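High-affinity zinc uptake system protein znuA (Streptococcus suis, PDB 3MFQ) probably acts as the metal-binding component of an ABC importer, holding a zinc ion between its two lobes for delivery to the membrane transporter. Local coordinates at residues P7-T12 and E121-L126; D26-D31 and K125-K130; S51-A56 and E72-T77; S82-A87 and V116-E121; A150-E155 and D268-N273. All coordinates share one frame; numbering follows the deposited sequence.

Contact 1: residues P7-T12 and E121-L126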
# COMPACT_ATOMS: atom_id res chain seq x y z
N PRO A 7 22.01 16.01 2.11
CA PRO A 7 21.35 15.70 0.84
C PRO A 7 19.83 15.75 0.98
O PRO A 7 19.29 15.35 2.01
CB PRO A 7 21.81 14.26 0.55
CG PRO A 7 23.09 14.13 1.26
CD PRO A 7 22.97 14.96 2.50
N ARG A 8 19.17 16.24 -0.06
CA ARG A 8 17.72 16.35 -0.05
C ARG A 8 17.10 15.31 -0.97
O ARG A 8 17.33 15.29 -2.18
CB ARG A 8 17.28 17.77 -0.46
CG ARG A 8 15.79 18.05 -0.31
CD ARG A 8 15.53 19.52 -0.05
NE ARG A 8 16.27 19.99 1.12
CZ ARG A 8 15.90 19.78 2.38
NH1 ARG A 8 14.79 19.10 2.64
NH2 ARG A 8 16.63 20.24 3.38
N VAL A 9 16.29 14.43 -0.39
CA VAL A 9 15.64 13.36 -1.13
C VAL A 9 14.12 13.49 -1.05
O VAL A 9 13.54 13.15 -0.04
CB VAL A 9 16.07 11.99 -0.58
CG1 VAL A 9 15.32 10.92 -1.29
CG2 VAL A 9 17.56 11.83 -0.69
N ALA A 10 13.50 13.91 -2.15
CA ALA A 10 12.06 14.09 -2.22
C ALA A 10 11.38 12.72 -2.25
O ALA A 10 11.87 11.77 -2.86
CB ALA A 10 11.71 14.91 -3.41
N VAL A 11 10.27 12.61 -1.55
CA VAL A 11 9.65 11.32 -1.35
C VAL A 11 8.14 11.44 -1.45
O VAL A 11 7.52 12.27 -0.77
CB VAL A 11 10.11 10.68 -0.00
CG1 VAL A 11 11.60 10.96 0.27
CG2 VAL A 11 9.24 11.17 1.15
N THR A 12 7.55 10.63 -2.32
CA THR A 12 6.14 10.78 -2.66
C THR A 12 5.20 10.41 -1.52
O THR A 12 4.38 11.23 -1.10
CB THR A 12 5.77 9.97 -3.93
OG1 THR A 12 6.29 8.64 -3.81
CG2 THR A 12 6.37 10.63 -5.16
N GLU A 121 20.53 1.37 -2.80
CA GLU A 121 21.56 1.62 -3.80
C GLU A 121 21.53 3.05 -4.34
O GLU A 121 22.46 3.48 -5.01
CB GLU A 121 21.44 0.62 -4.95
CG GLU A 121 21.34 -0.83 -4.47
CD GLU A 121 21.52 -1.83 -5.59
OE1 GLU A 121 21.40 -3.05 -5.34
OE2 GLU A 121 21.78 -1.40 -6.73
N GLU A 122 20.45 3.76 -4.04
CA GLU A 122 20.32 5.15 -4.45
C GLU A 122 20.78 6.10 -3.35
O GLU A 122 21.25 7.20 -3.62
CB GLU A 122 18.88 5.47 -4.85
CG GLU A 122 18.51 4.99 -6.25
CD GLU A 122 19.38 5.61 -7.32
OE1 GLU A 122 20.18 4.88 -7.94
OE2 GLU A 122 19.26 6.84 -7.55
N LEU A 123 20.62 5.67 -2.10
CA LEU A 123 21.13 6.45 -0.98
C LEU A 123 22.64 6.23 -0.89
O LEU A 123 23.38 7.18 -0.71
CB LEU A 123 20.40 6.08 0.31
CG LEU A 123 18.91 6.45 0.30
CD1 LEU A 123 18.17 5.85 1.49
CD2 LEU A 123 18.71 7.96 0.25
N GLN A 124 23.09 4.99 -1.03
CA GLN A 124 24.48 4.75 -1.37
C GLN A 124 24.55 5.41 -2.73
O GLN A 124 23.52 5.52 -3.39
CB GLN A 124 24.77 3.26 -1.52
CG GLN A 124 24.27 2.41 -0.38
CD GLN A 124 24.48 0.94 -0.65
OE1 GLN A 124 25.58 0.52 -1.01
NE2 GLN A 124 23.43 0.14 -0.48
N LYS A 125 25.74 5.81 -3.16
CA LYS A 125 25.91 6.58 -4.39
C LYS A 125 25.40 8.01 -4.25
O LYS A 125 25.57 8.83 -5.16
CB LYS A 125 24.99 6.07 -5.49
CG LYS A 125 24.82 7.02 -6.69
CD LYS A 125 23.84 6.48 -7.72
CE LYS A 125 24.36 5.20 -8.33
NZ LYS A 125 23.50 4.74 -9.44
N LEU A 126 24.77 8.31 -3.13
CA LEU A 126 24.32 9.68 -2.84
C LEU A 126 25.20 10.09 -1.66
O LEU A 126 25.61 11.25 -1.53
CB LEU A 126 22.84 9.82 -2.47
CG LEU A 126 22.34 11.25 -2.18
CD1 LEU A 126 22.62 12.14 -3.37
CD2 LEU A 126 20.86 11.23 -1.86
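Val9 meets both Leu123 and Leu126 at the place where strand 8-11 of the parallel N-terminal sheet lies against the end of helix 109-123, a strand-to-helix layer of an alpha/beta lobe. The interaction across the contact is apolar, and Leu126 is the main partner, touching both Val9 and Pro7. Its CG is trans to the backbone N (chi1 -179°), which carries the isobutyl end toward the strand, and chi2 of 57° turns CD2 to Val9; the same methyl is 4.0 Å from CB of Pro7. Val9 meets both leucines through CG2 alone, 3.6 Å from Leu126 CD2 and 4.1 Å from Leu123 CD2, the two leucine methyls approaching it from the same side. A beta-branched residue suits this place, since it extends well in a strand while offering a broad hydrophobic face. Val20, Leu23 and Ala24 of helix 14-24 add to the apolar packing on Leu123.

Polar bonds are confined to the backbone framework around this patch. Strand 8-11 pairs with strand 29-32 through Val9 and with strand 58-61 through Arg8. The turn that closes the helix places the two leucines side by side: Leu126 N donates to Leu123 O at 3.0 Å.

Contact 2: residues D26-D31 and K125-K130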
# COMPACT_ATOMS: atom_id res chain seq x y z
N ASP A 26 19.14 9.56 9.99
CA ASP A 26 19.13 11.02 10.01
C ASP A 26 20.20 11.59 9.09
O ASP A 26 20.53 12.77 9.18
CB ASP A 26 19.33 11.53 11.43
CG ASP A 26 18.28 11.02 12.39
OD1 ASP A 26 17.11 10.87 11.98
OD2 ASP A 26 18.61 10.77 13.57
N GLU A 27 20.74 10.76 8.20
CA GLU A 27 21.84 11.18 7.35
C GLU A 27 21.40 12.03 6.16
O GLU A 27 22.18 12.82 5.64
CB GLU A 27 22.65 9.96 6.87
CG GLU A 27 23.37 9.21 7.98
CD GLU A 27 24.53 9.98 8.58
OE1 GLU A 27 24.90 11.03 8.01
OE2 GLU A 27 25.07 9.54 9.61
N VAL A 28 20.15 11.87 5.73
CA VAL A 28 19.62 12.67 4.62
C VAL A 28 18.45 13.52 5.08
O VAL A 28 17.97 13.37 6.20
CB VAL A 28 19.15 11.79 3.45
CG1 VAL A 28 20.29 10.93 2.93
CG2 VAL A 28 17.98 10.93 3.88
N GLU A 29 18.00 14.41 4.20
CA GLU A 29 16.88 15.30 4.52
C GLU A 29 15.65 14.98 3.67
O GLU A 29 15.65 15.22 2.46
CB GLU A 29 17.28 16.75 4.32
CG GLU A 29 16.45 17.73 5.12
CD GLU A 29 17.20 18.26 6.31
OE1 GLU A 29 18.35 18.73 6.12
OE2 GLU A 29 16.66 18.21 7.44
N ARG A 30 14.60 14.48 4.30
CA ARG A 30 13.45 13.95 3.56
C ARG A 30 12.34 14.97 3.25
O ARG A 30 11.89 15.72 4.12
CB ARG A 30 12.91 12.69 4.24
CG ARG A 30 13.88 11.49 4.14
CD ARG A 30 13.43 10.25 4.91
NE ARG A 30 13.69 10.38 6.35
CZ ARG A 30 12.87 11.01 7.19
NH1 ARG A 30 11.76 11.57 6.73
NH2 ARG A 30 13.17 11.10 8.47
N ASP A 31 11.91 14.99 1.99
CA ASP A 31 10.86 15.88 1.53
C ASP A 31 9.62 15.10 1.11
O ASP A 31 9.44 14.78 -0.06
CB ASP A 31 11.35 16.73 0.36
CG ASP A 31 11.41 18.21 0.70
OD1 ASP A 31 10.35 18.87 0.66
OD2 ASP A 31 12.51 18.70 1.02
N LYS A 125 25.74 5.81 -3.16
CA LYS A 125 25.91 6.58 -4.39
C LYS A 125 25.40 8.01 -4.25
O LYS A 125 25.57 8.83 -5.16
CB LYS A 125 24.99 6.07 -5.49
CG LYS A 125 24.82 7.02 -6.69
CD LYS A 125 23.84 6.48 -7.72
CE LYS A 125 24.36 5.20 -8.33
NZ LYS A 125 23.50 4.74 -9.44
N LEU A 126 24.77 8.31 -3.13
CA LEU A 126 24.32 9.68 -2.84
C LEU A 126 25.20 10.09 -1.66
O LEU A 126 25.61 11.25 -1.53
CB LEU A 126 22.84 9.82 -2.47
CG LEU A 126 22.34 11.25 -2.18
CD1 LEU A 126 22.62 12.14 -3.37
CD2 LEU A 126 20.86 11.23 -1.86
N LEU A 127 25.49 9.11 -0.81
CA LEU A 127 26.37 9.31 0.32
C LEU A 127 27.50 8.30 0.32
O LEU A 127 27.48 7.34 1.09
CB LEU A 127 25.59 9.20 1.62
CG LEU A 127 24.65 10.35 1.96
CD1 LEU A 127 23.82 10.04 3.19
CD2 LEU A 127 25.44 11.63 2.16
N PRO A 128 28.50 8.51 -0.54
CA PRO A 128 29.64 7.60 -0.67
C PRO A 128 30.29 7.31 0.68
O PRO A 128 30.77 6.20 0.90
CB PRO A 128 30.60 8.38 -1.56
CG PRO A 128 29.71 9.25 -2.38
CD PRO A 128 28.58 9.64 -1.48
N ALA A 129 30.30 8.30 1.56
CA ALA A 129 30.93 8.14 2.87
C ALA A 129 30.06 7.35 3.83
O ALA A 129 30.56 6.75 4.78
CB ALA A 129 31.26 9.50 3.45
N LYS A 130 28.75 7.34 3.58
CA LYS A 130 27.82 6.60 4.42
C LYS A 130 27.26 5.36 3.73
O LYS A 130 26.25 4.81 4.15
CB LYS A 130 26.68 7.51 4.89
CG LYS A 130 26.93 8.16 6.24
CD LYS A 130 28.26 8.89 6.26
CE LYS A 130 28.91 8.83 7.64
NZ LYS A 130 28.16 9.60 8.68
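Glu27 and Lys130 come closest in the backbone, their CA atoms 8.1 Å apart, where the turn leading into strand 29-32 passes the loop between helices 109-123 and 131-156. The strand is an outermost member of the four-stranded parallel sheet in this alpha/beta lobe, and Lys130 is the N-cap residue of the long helix that follows.

Two kinds of chemistry lie side by side. Leu127 supplies the apolar part with CD1 alone, which packs 3.6 Å from Val28 CG1 and also touches the CB of Glu27. Val28, the buried member, also touches Val20 of helix 14-24, so a compact branched residue fits there. Nearer the solvent, Glu27 forms a salt bridge to Lys130, with OE2 3.2 Å from NZ; as a hydrogen bond it is weak. The two side chains cross at about a right angle. A bend in Glu27 at chi2 (-70°) brings its carboxylate across the lysine chain, whose CG also packs, 3.8 Å from Glu27 CD. Long flexible chains suit such a partly exposed margin, because their aliphatic parts can pack while their charged ends stay near the surface. The loop is itself braced by a bond inside the turn, in which Lys130 N donates to Leu127 O at 2.8 Å.

Contact 3: residues S51-A56 and E72-T77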
# COMPACT_ATOMS: atom_id res chain seq x y z
N SER A 51 8.37 22.03 -7.25
CA SER A 51 9.54 22.72 -6.71
C SER A 51 10.38 21.75 -5.88
O SER A 51 11.60 21.68 -6.05
CB SER A 51 9.11 23.91 -5.86
OG SER A 51 10.23 24.55 -5.27
N LYS A 52 9.72 21.02 -4.99
CA LYS A 52 10.39 20.03 -4.15
C LYS A 52 11.16 19.02 -4.99
O LYS A 52 12.28 18.64 -4.66
CB LYS A 52 9.36 19.30 -3.29
CG LYS A 52 8.62 20.20 -2.31
CD LYS A 52 7.24 19.62 -1.99
CE LYS A 52 6.58 20.35 -0.83
NZ LYS A 52 7.14 19.93 0.49
N LEU A 53 10.55 18.58 -6.09
CA LEU A 53 11.19 17.63 -6.99
C LEU A 53 12.43 18.24 -7.62
O LEU A 53 13.46 17.59 -7.76
CB LEU A 53 10.22 17.21 -8.09
CG LEU A 53 8.93 16.52 -7.65
CD1 LEU A 53 8.05 16.23 -8.85
CD2 LEU A 53 9.25 15.24 -6.90
N GLN A 54 12.31 19.51 -7.99
CA GLN A 54 13.38 20.22 -8.67
C GLN A 54 14.55 20.49 -7.74
O GLN A 54 15.71 20.31 -8.12
CB GLN A 54 12.83 21.54 -9.23
CG GLN A 54 13.40 21.93 -10.59
CD GLN A 54 14.73 22.64 -10.50
OE1 GLN A 54 15.53 22.62 -11.44
NE2 GLN A 54 14.98 23.28 -9.36
N LYS A 55 14.25 20.90 -6.51
CA LYS A 55 15.27 21.22 -5.52
C LYS A 55 15.93 19.96 -4.97
O LYS A 55 16.97 20.03 -4.32
CB LYS A 55 14.67 22.01 -4.36
CG LYS A 55 14.07 23.35 -4.74
CD LYS A 55 13.43 24.03 -3.53
CE LYS A 55 12.87 25.40 -3.88
NZ LYS A 55 12.18 26.03 -2.71
N ALA A 56 15.32 18.81 -5.23
CA ALA A 56 15.78 17.54 -4.67
C ALA A 56 17.06 17.04 -5.34
O ALA A 56 17.25 17.17 -6.55
CB ALA A 56 14.69 16.49 -4.77
N GLU A 72 4.21 11.84 -15.51
CA GLU A 72 4.97 12.68 -16.42
C GLU A 72 5.88 13.71 -15.75
O GLU A 72 6.37 14.64 -16.39
CB GLU A 72 4.07 13.26 -17.51
CG GLU A 72 4.83 13.74 -18.74
CD GLU A 72 4.58 15.20 -19.05
OE1 GLU A 72 5.50 16.02 -18.84
OE2 GLU A 72 3.46 15.53 -19.50
N ALA A 73 6.08 13.54 -14.45
CA ALA A 73 6.98 14.38 -13.69
C ALA A 73 7.98 13.59 -12.87
O ALA A 73 9.14 13.99 -12.73
CB ALA A 73 6.06 15.17 -12.77
N LEU A 74 7.53 12.45 -12.36
CA LEU A 74 8.37 11.56 -11.58
C LEU A 74 9.30 10.80 -12.51
O LEU A 74 10.49 10.66 -12.23
CB LEU A 74 7.52 10.59 -10.78
CG LEU A 74 6.57 11.21 -9.75
CD1 LEU A 74 5.55 10.20 -9.26
CD2 LEU A 74 7.35 11.79 -8.58
N GLU A 75 8.75 10.30 -13.62
CA GLU A 75 9.55 9.56 -14.59
C GLU A 75 10.68 10.42 -15.12
O GLU A 75 11.70 9.91 -15.58
CB GLU A 75 8.68 9.08 -15.75
CG GLU A 75 7.80 7.89 -15.41
CD GLU A 75 7.11 7.32 -16.63
OE1 GLU A 75 6.83 8.09 -17.57
OE2 GLU A 75 6.84 6.10 -16.64
N LYS A 76 10.50 11.73 -15.06
CA LYS A 76 11.46 12.67 -15.61
C LYS A 76 12.62 12.90 -14.66
O LYS A 76 13.78 12.96 -15.07
CB LYS A 76 10.78 14.00 -15.91
CG LYS A 76 11.64 14.98 -16.70
CD LYS A 76 11.31 14.94 -18.20
CE LYS A 76 9.89 15.45 -18.48
NZ LYS A 76 9.52 15.38 -19.92
N THR A 77 12.31 13.01 -13.37
CA THR A 77 13.29 13.45 -12.39
C THR A 77 13.64 12.40 -11.34
O THR A 77 14.68 12.50 -10.69
CB THR A 77 12.81 14.73 -11.67
OG1 THR A 77 13.82 15.17 -10.75
CG2 THR A 77 11.52 14.45 -10.90
O HOH W 1 16.22 16.58 -8.84
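Leu53 and Thr77 face each other across helices 47-55 and 71-77, with their CA atoms 7.1 Å apart, and Leu74 adds a third point of contact. Leu53 is the centre. Its CB touches the CG2 methyl of Thr77 at 4.1 Å, and its CD2 meets CD2 of Leu74 at 4.3 Å, a loose apolar approach. Leu74 reaches there by its tip, since its CB does not itself point at the other helix. In the fold these helices flank strand 58-61 along the chain, in the helix-strand-helix order of an alpha/beta sheet, and they rest on it: Leu53 and Thr77 both touch Val59, while Leu74 touches Tyr61. Leucines therefore suit the inner positions.

Thr77 marks the outer, exposed end, and its two branches divide the work. With OG1 anti to the backbone N (chi1 -177°), the methyl is left for Leu53 and the hydroxyl for solvent. The hydroxyl is 3.9 Å from Leu53 O, too far for a direct bond, and a water spans the gap. That water donates to Leu53 O at 3.1 Å and to Ala56 O at 2.6 Å, with a weak 3.4 Å link to Thr77 OG1. It thus binds two carbonyls at the helix end, Leu53 O also taking a weak bond from Ala56 N. The chemistry implies an apolar inner contact and a water-mediated, weak outer one.

Contact 4: residues S82-A87 and V116-E121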
# COMPACT_ATOMS: atom_id res chain seq x y z
N SER A 82 10.57 0.47 -7.93
CA SER A 82 10.09 -0.76 -8.56
C SER A 82 10.73 -0.95 -9.93
O SER A 82 10.18 -1.65 -10.78
CB SER A 82 8.57 -0.70 -8.71
OG SER A 82 8.18 0.36 -9.56
N LYS A 83 11.89 -0.34 -10.14
CA LYS A 83 12.53 -0.39 -11.44
C LYS A 83 13.05 -1.79 -11.78
O LYS A 83 13.23 -2.13 -12.94
CB LYS A 83 13.67 0.63 -11.51
CG LYS A 83 14.58 0.62 -10.31
CD LYS A 83 15.76 1.55 -10.51
CE LYS A 83 16.62 1.10 -11.68
NZ LYS A 83 17.86 1.92 -11.80
N ASN A 84 13.29 -2.59 -10.74
CA ASN A 84 13.85 -3.93 -10.93
C ASN A 84 12.81 -5.03 -11.12
O ASN A 84 13.14 -6.13 -11.55
CB ASN A 84 14.77 -4.30 -9.78
CG ASN A 84 16.22 -3.96 -10.07
OD1 ASN A 84 16.52 -3.09 -10.88
ND2 ASN A 84 17.13 -4.66 -9.40
N PHE A 85 11.56 -4.73 -10.79
CA PHE A 85 10.49 -5.71 -10.94
C PHE A 85 10.50 -6.32 -12.33
O PHE A 85 10.91 -5.68 -13.30
CB PHE A 85 9.13 -5.06 -10.67
CG PHE A 85 8.93 -4.63 -9.24
CD1 PHE A 85 9.94 -4.79 -8.31
CD2 PHE A 85 7.73 -4.06 -8.84
CE1 PHE A 85 9.76 -4.39 -7.00
CE2 PHE A 85 7.54 -3.66 -7.53
CZ PHE A 85 8.56 -3.82 -6.61
N ASN A 86 10.07 -7.57 -12.42
CA ASN A 86 9.93 -8.25 -13.70
C ASN A 86 8.47 -8.46 -14.04
O ASN A 86 7.59 -8.19 -13.21
CB ASN A 86 10.67 -9.58 -13.70
CG ASN A 86 12.17 -9.41 -13.51
OD1 ASN A 86 12.75 -8.44 -13.98
ND2 ASN A 86 12.80 -10.36 -12.83
N ALA A 87 8.20 -8.93 -15.24
CA ALA A 87 6.83 -9.11 -15.70
C ALA A 87 6.02 -9.96 -14.73
O ALA A 87 4.98 -9.54 -14.23
CB ALA A 87 6.81 -9.72 -17.09
N VAL A 116 13.22 -1.86 -1.32
CA VAL A 116 14.20 -1.49 -0.31
C VAL A 116 15.61 -1.50 -0.88
O VAL A 116 16.42 -0.64 -0.56
CB VAL A 116 14.14 -2.45 0.89
CG1 VAL A 116 15.40 -2.34 1.73
CG2 VAL A 116 12.90 -2.17 1.73
N ALA A 117 15.89 -2.48 -1.73
CA ALA A 117 17.21 -2.63 -2.33
C ALA A 117 17.54 -1.46 -3.24
O ALA A 117 18.62 -0.87 -3.14
CB ALA A 117 17.30 -3.94 -3.09
N VAL A 118 16.62 -1.13 -4.14
CA VAL A 118 16.79 0.01 -5.04
C VAL A 118 17.04 1.29 -4.24
O VAL A 118 17.95 2.05 -4.54
CB VAL A 118 15.57 0.20 -5.95
CG1 VAL A 118 15.74 1.44 -6.81
CG2 VAL A 118 15.35 -1.03 -6.81
N ALA A 119 16.21 1.51 -3.22
CA ALA A 119 16.34 2.68 -2.36
C ALA A 119 17.71 2.73 -1.71
O ALA A 119 18.34 3.79 -1.64
CB ALA A 119 15.25 2.68 -1.31
N SER A 120 18.17 1.58 -1.23
CA SER A 120 19.48 1.48 -0.62
C SER A 120 20.58 1.91 -1.59
O SER A 120 21.44 2.72 -1.25
CB SER A 120 19.73 0.05 -0.14
OG SER A 120 21.00 -0.06 0.46
N GLU A 121 20.53 1.37 -2.80
CA GLU A 121 21.56 1.62 -3.80
C GLU A 121 21.53 3.05 -4.34
O GLU A 121 22.46 3.48 -5.01
CB GLU A 121 21.44 0.62 -4.95
CG GLU A 121 21.34 -0.83 -4.47
CD GLU A 121 21.52 -1.83 -5.59
OE1 GLU A 121 21.40 -3.05 -5.34
OE2 GLU A 121 21.78 -1.40 -6.73
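Lys83 lays its aliphatic chain across Val118, joining the loop after strand 79-80, the last strand of the parallel N-terminal sheet, to helix 109-123, one of the helices of this alpha/beta lobe. The lysine can be followed outward. CB stands off from the valine methyls. At CG the contact begins: this atom sits between the backbone N and the carbonyl carbon (chi1 47°), a placing that brings it 3.8 Å from Val118 CG1 and 3.9 Å from CG2, so it bridges both branches. CD comes closest, 3.7 Å from CG1. There the chain bends (chi3 -63°), and CE and NZ draw off from the valine again.

A lysine suits this exposed margin because its CG and CD methylenes cover the valine while the charged end can reach the exposed surface. Val118 suits the other side: it is buried, points at the loop, and presents two methyls to the lysine from a short side chain. Its neighbours on the same helix, Val116 and Ala119, pack instead on helix 14-24. The loop has its own fixings, with Ser82 OG bonded to His62 O and the ring of Phe85 edge-to-face with Phe105, next in sequence to the zinc ligand His104. Beside the lysine, the poorly ordered Asn84 makes a marginal approach, its CB 4.5 Å from Val118 CG2.

Contact 5: residues A150-E155 and D268-N273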
# COMPACT_ATOMS: atom_id res chain seq x y z
N ALA A 150 7.39 -14.05 8.30
CA ALA A 150 7.11 -15.22 9.14
C ALA A 150 6.02 -14.90 10.15
O ALA A 150 5.20 -15.76 10.49
CB ALA A 150 8.38 -15.67 9.84
N TRP A 151 6.01 -13.67 10.64
CA TRP A 151 5.02 -13.22 11.61
C TRP A 151 3.63 -13.23 11.01
O TRP A 151 2.68 -13.73 11.62
CB TRP A 151 5.37 -11.82 12.11
CG TRP A 151 4.45 -11.30 13.17
CD1 TRP A 151 4.60 -11.42 14.52
CD2 TRP A 151 3.24 -10.55 12.97
NE1 TRP A 151 3.56 -10.81 15.18
CE2 TRP A 151 2.71 -10.27 14.25
CE3 TRP A 151 2.56 -10.10 11.84
CZ2 TRP A 151 1.53 -9.55 14.42
CZ3 TRP A 151 1.38 -9.39 12.01
CH2 TRP A 151 0.88 -9.12 13.29
N VAL A 152 3.50 -12.66 9.82
CA VAL A 152 2.22 -12.59 9.13
C VAL A 152 1.66 -13.98 8.88
O VAL A 152 0.48 -14.24 9.12
CB VAL A 152 2.34 -11.86 7.78
CG1 VAL A 152 0.99 -11.81 7.09
CG2 VAL A 152 2.89 -10.46 7.99
N GLU A 153 2.53 -14.87 8.41
CA GLU A 153 2.15 -16.26 8.15
C GLU A 153 1.57 -16.93 9.40
O GLU A 153 0.43 -17.39 9.39
CB GLU A 153 3.35 -17.06 7.64
CG GLU A 153 3.70 -16.80 6.18
CD GLU A 153 2.72 -17.45 5.21
OE1 GLU A 153 1.69 -17.99 5.67
OE2 GLU A 153 2.97 -17.40 3.99
N LYS A 154 2.36 -16.98 10.46
CA LYS A 154 1.91 -17.58 11.71
C LYS A 154 0.64 -16.90 12.19
O LYS A 154 -0.25 -17.55 12.74
CB LYS A 154 3.01 -17.49 12.77
CG LYS A 154 2.61 -18.04 14.14
CD LYS A 154 3.82 -18.26 15.04
CE LYS A 154 4.76 -19.33 14.47
NZ LYS A 154 6.09 -19.34 15.15
N GLU A 155 0.56 -15.60 11.97
CA GLU A 155 -0.57 -14.81 12.43
C GLU A 155 -1.84 -15.15 11.66
O GLU A 155 -2.92 -15.30 12.24
CB GLU A 155 -0.26 -13.32 12.32
CG GLU A 155 -1.11 -12.43 13.21
CD GLU A 155 -0.69 -12.46 14.67
OE1 GLU A 155 0.37 -13.05 14.97
OE2 GLU A 155 -1.42 -11.90 15.51
N ASP A 268 4.90 -1.80 11.16
CA ASP A 268 3.82 -1.63 12.13
C ASP A 268 2.47 -1.50 11.42
O ASP A 268 1.48 -2.08 11.85
CB ASP A 268 4.08 -0.42 13.02
CG ASP A 268 5.23 -0.65 13.99
OD1 ASP A 268 5.67 -1.81 14.12
OD2 ASP A 268 5.68 0.32 14.63
N MET A 269 2.45 -0.74 10.33
CA MET A 269 1.26 -0.64 9.51
C MET A 269 0.83 -2.03 9.05
O MET A 269 -0.35 -2.33 8.95
CB MET A 269 1.51 0.26 8.30
CG MET A 269 0.38 0.29 7.28
SD MET A 269 0.38 -1.11 6.15
CE MET A 269 1.89 -0.81 5.23
N TYR A 270 1.81 -2.87 8.78
CA TYR A 270 1.55 -4.22 8.31
C TYR A 270 0.90 -5.06 9.40
O TYR A 270 -0.14 -5.70 9.19
CB TYR A 270 2.85 -4.89 7.88
CG TYR A 270 2.72 -5.73 6.64
CD1 TYR A 270 1.93 -6.87 6.64
CD2 TYR A 270 3.41 -5.40 5.48
CE1 TYR A 270 1.81 -7.64 5.51
CE2 TYR A 270 3.30 -6.18 4.35
CZ TYR A 270 2.50 -7.29 4.37
OH TYR A 270 2.38 -8.08 3.25
N LYS A 271 1.53 -5.07 10.57
CA LYS A 271 1.02 -5.84 11.70
C LYS A 271 -0.39 -5.38 12.05
O LYS A 271 -1.28 -6.20 12.26
CB LYS A 271 1.94 -5.68 12.92
CG LYS A 271 3.35 -6.21 12.71
CD LYS A 271 4.18 -6.04 13.97
CE LYS A 271 5.59 -6.57 13.77
NZ LYS A 271 6.43 -6.41 14.99
N HIS A 272 -0.58 -4.07 12.09
CA HIS A 272 -1.88 -3.49 12.36
C HIS A 272 -2.94 -4.07 11.42
O HIS A 272 -4.01 -4.50 11.87
CB HIS A 272 -1.83 -1.97 12.20
CG HIS A 272 -3.18 -1.31 12.21
ND1 HIS A 272 -3.74 -0.80 13.36
CD2 HIS A 272 -4.07 -1.09 11.22
CE1 HIS A 272 -4.92 -0.28 13.08
NE2 HIS A 272 -5.15 -0.45 11.79
N ASN A 273 -2.64 -4.07 10.13
CA ASN A 273 -3.56 -4.63 9.15
C ASN A 273 -3.86 -6.10 9.44
O ASN A 273 -5.01 -6.51 9.47
CB ASN A 273 -3.00 -4.47 7.73
CG ASN A 273 -3.14 -3.05 7.21
OD1 ASN A 273 -3.64 -2.17 7.91
ND2 ASN A 273 -2.72 -2.83 5.97
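Trp151 and Lys271 carry this helix-to-helix contact between 131-156, the long helix that spans the two lobes in this family of metal-binding proteins, and the C-terminal helix 266-281. In the first shell, the extended lysine chain crosses the indole at about a right angle. Lys271 CG lies over the six-membered ring, 3.9 Å from its centroid and 14° off the normal, a CH-pi contact, while CB is 3.6 Å from Trp151 CH2. Farther along, NZ stands above the five-membered ring at 5.3 Å from its centroid, at most a weak cation-pi attraction. Lysine suits the place by giving methylenes to the benzene part of the indole while its ammonium extends on above the pyrrole part.

The indole is also bounded on its opposite face, where Glu155 OE1, one helical turn on, lies 3.6 Å above the plane, off toward the ring margin. Glu155 N bonded to Trp151 O holds that turn. Val274 and Lys275 extend the tryptophan's bed along helix 266-281.

Deeper in, Val152 meets Tyr270, and Tyr180 packs on both; Phe266 meets the tyrosine ring as well. One valine methyl serves two aromatics: CG2 lies in plane at the indole edge and 3.9 Å from Tyr270 CE1.

Overall arrangement
Contacts 1 to 4 belong to the N-terminal lobe, whereas contact 5 joins the lobe-spanning helix to the C-terminal one, about 34 Å from contact 3, centre to centre. Contact 3 is buried apart from exposed Thr77; contacts 1, 2 and 5 are partly buried, and contact 4 sets a buried valine under exposed residues. Contacts 1 and 2 share Leu126 and are tied through paired strands 8-11 and 29-32, the former purely apolar, the latter adding a salt bridge. Contact 3 packs on the other face of strand 8-11, where Ala10 meets Ala56, and alone uses a bridging water. Contact 4 takes the same helix as contact 1. Lysine methylenes recur in contacts 2, 4 and 5, against a carboxylate, a valine and an indole.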